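Local atomic coordinates of polyketide synthase (Synechococcus sp., PDB entry 4GOX), a protein that probably transfers a sulfuryl group from 3'-phosphoadenosine-5'-phosphosulfate to a polyketide intermediate, as the sulfotransferase domain of an olefin synthase. Residues E186-L197 against L287-F298. Sequence-based numbering, arbitrary orientation.
Sequences ESIWRTSNRNIL and LQLDTIQLAETF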
loop_
_atom_site.group_PDB
_atom_site.type_symbol
_atom_site.label_atom_id
_atom_site.label_comp_id
_atom_site.label_asym_id
_atom_site.label_seq_id
_atom_site.Cartn_x
_atom_site.Cartn_y
_atom_site.Cartn_z
ATOM N N GLU A 186 9.136 10.506 -12.101
ATOM C CA GLU A 186 8.357 11.718 -11.845
ATOM C C GLU A 186 6.890 11.470 -12.236
ATOM O O GLU A 186 5.985 11.764 -11.452
ATOM C CB GLU A 186 8.930 12.888 -12.648
ATOM C CG GLU A 186 8.106 14.155 -12.481
ATOM C CD GLU A 186 8.647 15.391 -13.158
ATOM O OE1 GLU A 186 7.943 16.419 -13.125
ATOM O OE2 GLU A 186 9.718 15.318 -13.796
ATOM N N SER A 187 6.671 10.926 -13.446
ATOM C CA SER A 187 5.340 10.601 -13.955
ATOM C C SER A 187 4.573 9.680 -13.027
ATOM O O SER A 187 3.411 9.965 -12.737
ATOM C CB SER A 187 5.421 9.995 -15.343
ATOM O OG SER A 187 5.615 11.074 -16.236
ATOM N N ILE A 188 5.225 8.602 -12.556
ATOM C CA ILE A 188 4.634 7.645 -11.632
ATOM C C ILE A 188 4.273 8.307 -10.297
ATOM O O ILE A 188 3.158 8.114 -9.827
ATOM C CB ILE A 188 5.502 6.364 -11.461
ATOM C CG1 ILE A 188 5.530 5.552 -12.787
ATOM C CG2 ILE A 188 4.935 5.477 -10.340
ATOM C CD1 ILE A 188 6.500 4.358 -12.750
ATOM N N TRP A 189 5.164 9.150 -9.737
ATOM C CA TRP A 189 4.855 9.860 -8.492
ATOM C C TRP A 189 3.638 10.774 -8.692
ATOM O O TRP A 189 2.722 10.821 -7.859
ATOM C CB TRP A 189 6.064 10.722 -8.060
ATOM C CG TRP A 189 5.828 11.435 -6.762
ATOM C CD1 TRP A 189 6.042 10.952 -5.507
ATOM C CD2 TRP A 189 5.290 12.747 -6.604
ATOM N NE1 TRP A 189 5.705 11.906 -4.571
ATOM C CE2 TRP A 189 5.257 13.024 -5.216
ATOM C CE3 TRP A 189 4.905 13.762 -7.510
ATOM C CZ2 TRP A 189 4.754 14.224 -4.705
ATOM C CZ3 TRP A 189 4.405 14.949 -7.002
ATOM C CH2 TRP A 189 4.348 15.175 -5.619
ATOM N N ARG A 190 3.644 11.514 -9.800
ATOM C CA ARG A 190 2.596 12.468 -10.101
ATOM C C ARG A 190 1.266 11.746 -10.355
ATOM O O ARG A 190 0.260 12.095 -9.744
ATOM C CB ARG A 190 3.014 13.341 -11.292
ATOM C CG ARG A 190 2.035 14.462 -11.638
ATOM C CD ARG A 190 2.476 15.235 -12.857
ATOM N NE ARG A 190 2.501 14.397 -14.053
ATOM C CZ ARG A 190 3.596 14.119 -14.747
ATOM N NH1 ARG A 190 4.762 14.650 -14.400
ATOM N NH2 ARG A 190 3.534 13.321 -15.800
ATOM N N THR A 191 1.266 10.752 -11.255
ATOM C CA THR A 191 0.069 9.979 -11.611
ATOM C C THR A 191 -0.590 9.373 -10.367
ATOM O O THR A 191 -1.783 9.590 -10.147
ATOM C CB THR A 191 0.423 8.913 -12.659
ATOM O OG1 THR A 191 1.005 9.585 -13.784
ATOM C CG2 THR A 191 -0.782 8.058 -13.068
ATOM N N SER A 192 0.198 8.643 -9.558
ATOM C CA SER A 192 -0.292 7.987 -8.339
ATOM C C SER A 192 -0.871 8.985 -7.363
ATOM O O SER A 192 -1.990 8.798 -6.894
ATOM C CB SER A 192 0.824 7.213 -7.634
ATOM O OG SER A 192 1.234 6.181 -8.503
ATOM N N ASN A 193 -0.086 10.011 -7.027
ATOM C CA ASN A 193 -0.495 10.991 -6.056
ATOM C C ASN A 193 -1.720 11.737 -6.468
ATOM O O ASN A 193 -2.603 11.915 -5.638
ATOM C CB ASN A 193 0.667 11.870 -5.609
ATOM C CG ASN A 193 1.563 11.099 -4.675
ATOM O OD1 ASN A 193 1.104 10.578 -3.669
ATOM N ND2 ASN A 193 2.814 10.863 -5.055
ATOM N N ARG A 194 -1.840 12.072 -7.759
ATOM C CA ARG A 194 -3.039 12.751 -8.244
ATOM C C ARG A 194 -4.280 11.819 -8.158
ATOM O O ARG A 194 -5.316 12.238 -7.632
ATOM C CB ARG A 194 -2.820 13.285 -9.665
ATOM C CG ARG A 194 -4.078 13.817 -10.358
ATOM C CD ARG A 194 -4.367 15.205 -9.856
ATOM N NE ARG A 194 -3.241 16.105 -10.113
ATOM C CZ ARG A 194 -3.052 17.267 -9.498
ATOM N NH1 ARG A 194 -3.903 17.678 -8.566
ATOM N NH2 ARG A 194 -1.995 18.016 -9.794
ATOM N N ASN A 195 -4.147 10.553 -8.608
ATOM C CA ASN A 195 -5.245 9.572 -8.562
ATOM C C ASN A 195 -5.743 9.326 -7.136
ATOM O O ASN A 195 -6.952 9.343 -6.913
ATOM C CB ASN A 195 -4.855 8.257 -9.231
ATOM C CG ASN A 195 -4.683 8.334 -10.721
ATOM O OD1 ASN A 195 -5.282 9.149 -11.375
ATOM N ND2 ASN A 195 -3.911 7.447 -11.305
ATOM N N ILE A 196 -4.821 9.151 -6.175
ATOM C CA ILE A 196 -5.176 8.893 -4.770
ATOM C C ILE A 196 -5.844 10.112 -4.144
ATOM O O ILE A 196 -6.869 9.973 -3.469
ATOM C CB ILE A 196 -4.010 8.337 -3.908
ATOM C CG1 ILE A 196 -3.368 7.092 -4.561
ATOM C CG2 ILE A 196 -4.521 7.983 -2.501
ATOM C CD1 ILE A 196 -1.933 6.881 -4.095
ATOM N N LEU A 197 -5.280 11.312 -4.406
ATOM C CA LEU A 197 -5.868 12.585 -3.998
ATOM C C LEU A 197 -7.317 12.696 -4.540
ATOM O O LEU A 197 -8.227 13.011 -3.763
ATOM C CB LEU A 197 -5.018 13.757 -4.518
ATOM C CG LEU A 197 -5.488 15.142 -4.112
ATOM C CD1 LEU A 197 -5.285 15.359 -2.624
ATOM C CD2 LEU A 197 -4.797 16.234 -4.959
ATOM N N LEU A 287 11.400 19.694 -12.475
ATOM C CA LEU A 287 10.140 18.948 -12.435
ATOM C C LEU A 287 9.131 19.590 -13.367
ATOM O O LEU A 287 9.275 20.768 -13.699
ATOM C CB LEU A 287 9.573 18.968 -11.012
ATOM C CG LEU A 287 10.399 18.343 -9.899
ATOM C CD1 LEU A 287 9.637 18.421 -8.599
ATOM C CD2 LEU A 287 10.708 16.881 -10.191
ATOM N N GLN A 288 8.109 18.840 -13.803
ATOM C CA GLN A 288 7.101 19.457 -14.684
ATOM C C GLN A 288 6.206 20.393 -13.873
ATOM O O GLN A 288 6.146 20.282 -12.645
ATOM C CB GLN A 288 6.278 18.400 -15.452
ATOM C CG GLN A 288 7.122 17.481 -16.348
ATOM C CD GLN A 288 7.961 18.239 -17.356
ATOM O OE1 GLN A 288 9.194 18.155 -17.375
ATOM N NE2 GLN A 288 7.329 19.030 -18.185
ATOM N N LEU A 289 5.537 21.326 -14.548
ATOM C CA LEU A 289 4.670 22.297 -13.889
ATOM C C LEU A 289 3.572 21.673 -13.012
ATOM O O LEU A 289 3.455 22.082 -11.862
ATOM C CB LEU A 289 4.168 23.372 -14.870
ATOM C CG LEU A 289 4.922 24.728 -14.820
ATOM C CD1 LEU A 289 6.469 24.573 -14.770
ATOM C CD2 LEU A 289 4.554 25.611 -15.988
ATOM N N ASP A 290 2.867 20.618 -13.477
ATOM C CA ASP A 290 1.870 19.968 -12.620
ATOM C C ASP A 290 2.480 19.130 -11.512
ATOM O O ASP A 290 1.816 18.899 -10.501
ATOM C CB ASP A 290 0.817 19.159 -13.388
ATOM C CG ASP A 290 1.294 18.152 -14.415
ATOM O OD1 ASP A 290 2.484 18.233 -14.834
ATOM O OD2 ASP A 290 0.455 17.390 -14.905
ATOM N N THR A 291 3.737 18.666 -11.684
ATOM C CA THR A 291 4.398 17.921 -10.594
ATOM C C THR A 291 4.655 18.903 -9.450
ATOM O O THR A 291 4.444 18.556 -8.297
ATOM C CB THR A 291 5.710 17.261 -11.030
ATOM O OG1 THR A 291 5.488 16.496 -12.206
ATOM C CG2 THR A 291 6.292 16.353 -9.944
ATOM N N ILE A 292 5.027 20.142 -9.785
ATOM C CA ILE A 292 5.288 21.202 -8.808
ATOM C C ILE A 292 3.989 21.563 -8.079
ATOM O O ILE A 292 3.985 21.555 -6.848
ATOM C CB ILE A 292 5.987 22.419 -9.462
ATOM C CG1 ILE A 292 7.393 22.040 -9.973
ATOM C CG2 ILE A 292 6.059 23.617 -8.503
ATOM C CD1 ILE A 292 7.954 23.005 -11.057
ATOM N N GLN A 293 2.890 21.832 -8.832
ATOM C CA GLN A 293 1.585 22.163 -8.246
ATOM C C GLN A 293 1.130 21.050 -7.254
ATOM O O GLN A 293 0.751 21.347 -6.120
ATOM C CB GLN A 293 0.523 22.459 -9.336
ATOM C CG GLN A 293 0.909 23.642 -10.266
ATOM C CD GLN A 293 -0.106 24.172 -11.295
ATOM O OE1 GLN A 293 0.132 25.208 -11.936
ATOM N NE2 GLN A 293 -1.243 23.519 -11.486
ATOM N N LEU A 294 1.263 19.787 -7.650
ATOM C CA LEU A 294 0.878 18.663 -6.807
ATOM C C LEU A 294 1.723 18.579 -5.516
ATOM O O LEU A 294 1.161 18.412 -4.430
ATOM C CB LEU A 294 0.910 17.361 -7.595
ATOM C CG LEU A 294 0.459 16.080 -6.882
ATOM C CD1 LEU A 294 -1.014 16.175 -6.370
ATOM C CD2 LEU A 294 0.630 14.891 -7.800
ATOM N N ALA A 295 3.044 18.781 -5.638
ATOM C CA ALA A 295 3.985 18.767 -4.514
ATOM C C ALA A 295 3.660 19.926 -3.531
ATOM O O ALA A 295 3.688 19.729 -2.321
ATOM C CB ALA A 295 5.418 18.888 -5.031
ATOM N N GLU A 296 3.250 21.088 -4.057
ATOM C CA GLU A 296 2.852 22.244 -3.251
ATOM C C GLU A 296 1.572 21.914 -2.469
ATOM O O GLU A 296 1.427 22.370 -1.352
ATOM C CB GLU A 296 2.657 23.507 -4.129
ATOM C CG GLU A 296 3.961 24.029 -4.718
ATOM C CD GLU A 296 3.904 25.263 -5.605
ATOM O OE1 GLU A 296 2.874 25.484 -6.291
ATOM O OE2 GLU A 296 4.927 25.984 -5.655
ATOM N N THR A 297 0.667 21.102 -3.034
ATOM C CA THR A 297 -0.570 20.665 -2.362
ATOM C C THR A 297 -0.206 19.923 -1.052
ATOM O O THR A 297 -0.950 20.009 -0.071
ATOM C CB THR A 297 -1.386 19.788 -3.340
ATOM O OG1 THR A 297 -1.932 20.637 -4.346
ATOM C CG2 THR A 297 -2.503 18.993 -2.676
ATOM N N PHE A 298 0.945 19.222 -1.042
ATOM C CA PHE A 298 1.413 18.481 0.135
ATOM C C PHE A 298 2.390 19.255 0.984
ATOM O O PHE A 298 3.013 18.654 1.853
ATOM C CB PHE A 298 2.037 17.132 -0.255
ATOM C CG PHE A 298 1.168 16.278 -1.119
ATOM C CD1 PHE A 298 -0.069 15.833 -0.665
ATOM C CD2 PHE A 298 1.584 15.904 -2.387
ATOM C CE1 PHE A 298 -0.887 15.045 -1.475
ATOM C CE2 PHE A 298 0.775 15.094 -3.189
ATOM C CZ PHE A 298 -0.460 14.687 -2.734
HETATM O O HOH W 1 10.999 16.572 -15.757
#
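With CG trans to the backbone N (chi1 177°) and the chain fully extended beyond it, Glu186 reaches from helix 181-202 to the start of helix 289-297, where its carboxylate meets Gln288 and Thr291. OE1 takes two bonds: its syn lone pair receives the N-cap amide, Gln288 N, at 2.5 Å in a nearly straight line, and its anti lone pair receives Thr291 OG1 at 2.6 Å. Arg190, bent at chi3 (63°), points NH1 at Thr291 OG1, 3.0 Å away and in the plane of the guanidinium, and that hydroxyl thus accepts from the arginine while donating to the glutamate. Asp290 OD2 lies well out of this plane, a long 3.7 Å from Arg190 NE, so no N-H points at it and that pairing is one of charge alone.

Farther along, Leu294 fits as a knob among Trp189, Asn193, Arg194 and Leu197; its CD1 sits over the centre of the Arg194 guanidinium, and its CD2 is 3.7 Å from Asn193 CB. Trp189 turns the edge of its ring to Ala295, with CH2 3.8 Å from Ala295 CA, while its NE1 bonds to Arg156 O. Were Glu186 replaced by alanine, the Gln288 amide and the Thr291 hydroxyl would probably be left without their shared acceptor. By tying this C-terminal helix to helix 181-202, the contact sets a buried carboxylate at a helix N-terminus, with Arg190 at longer range, which probably favours its anionic form.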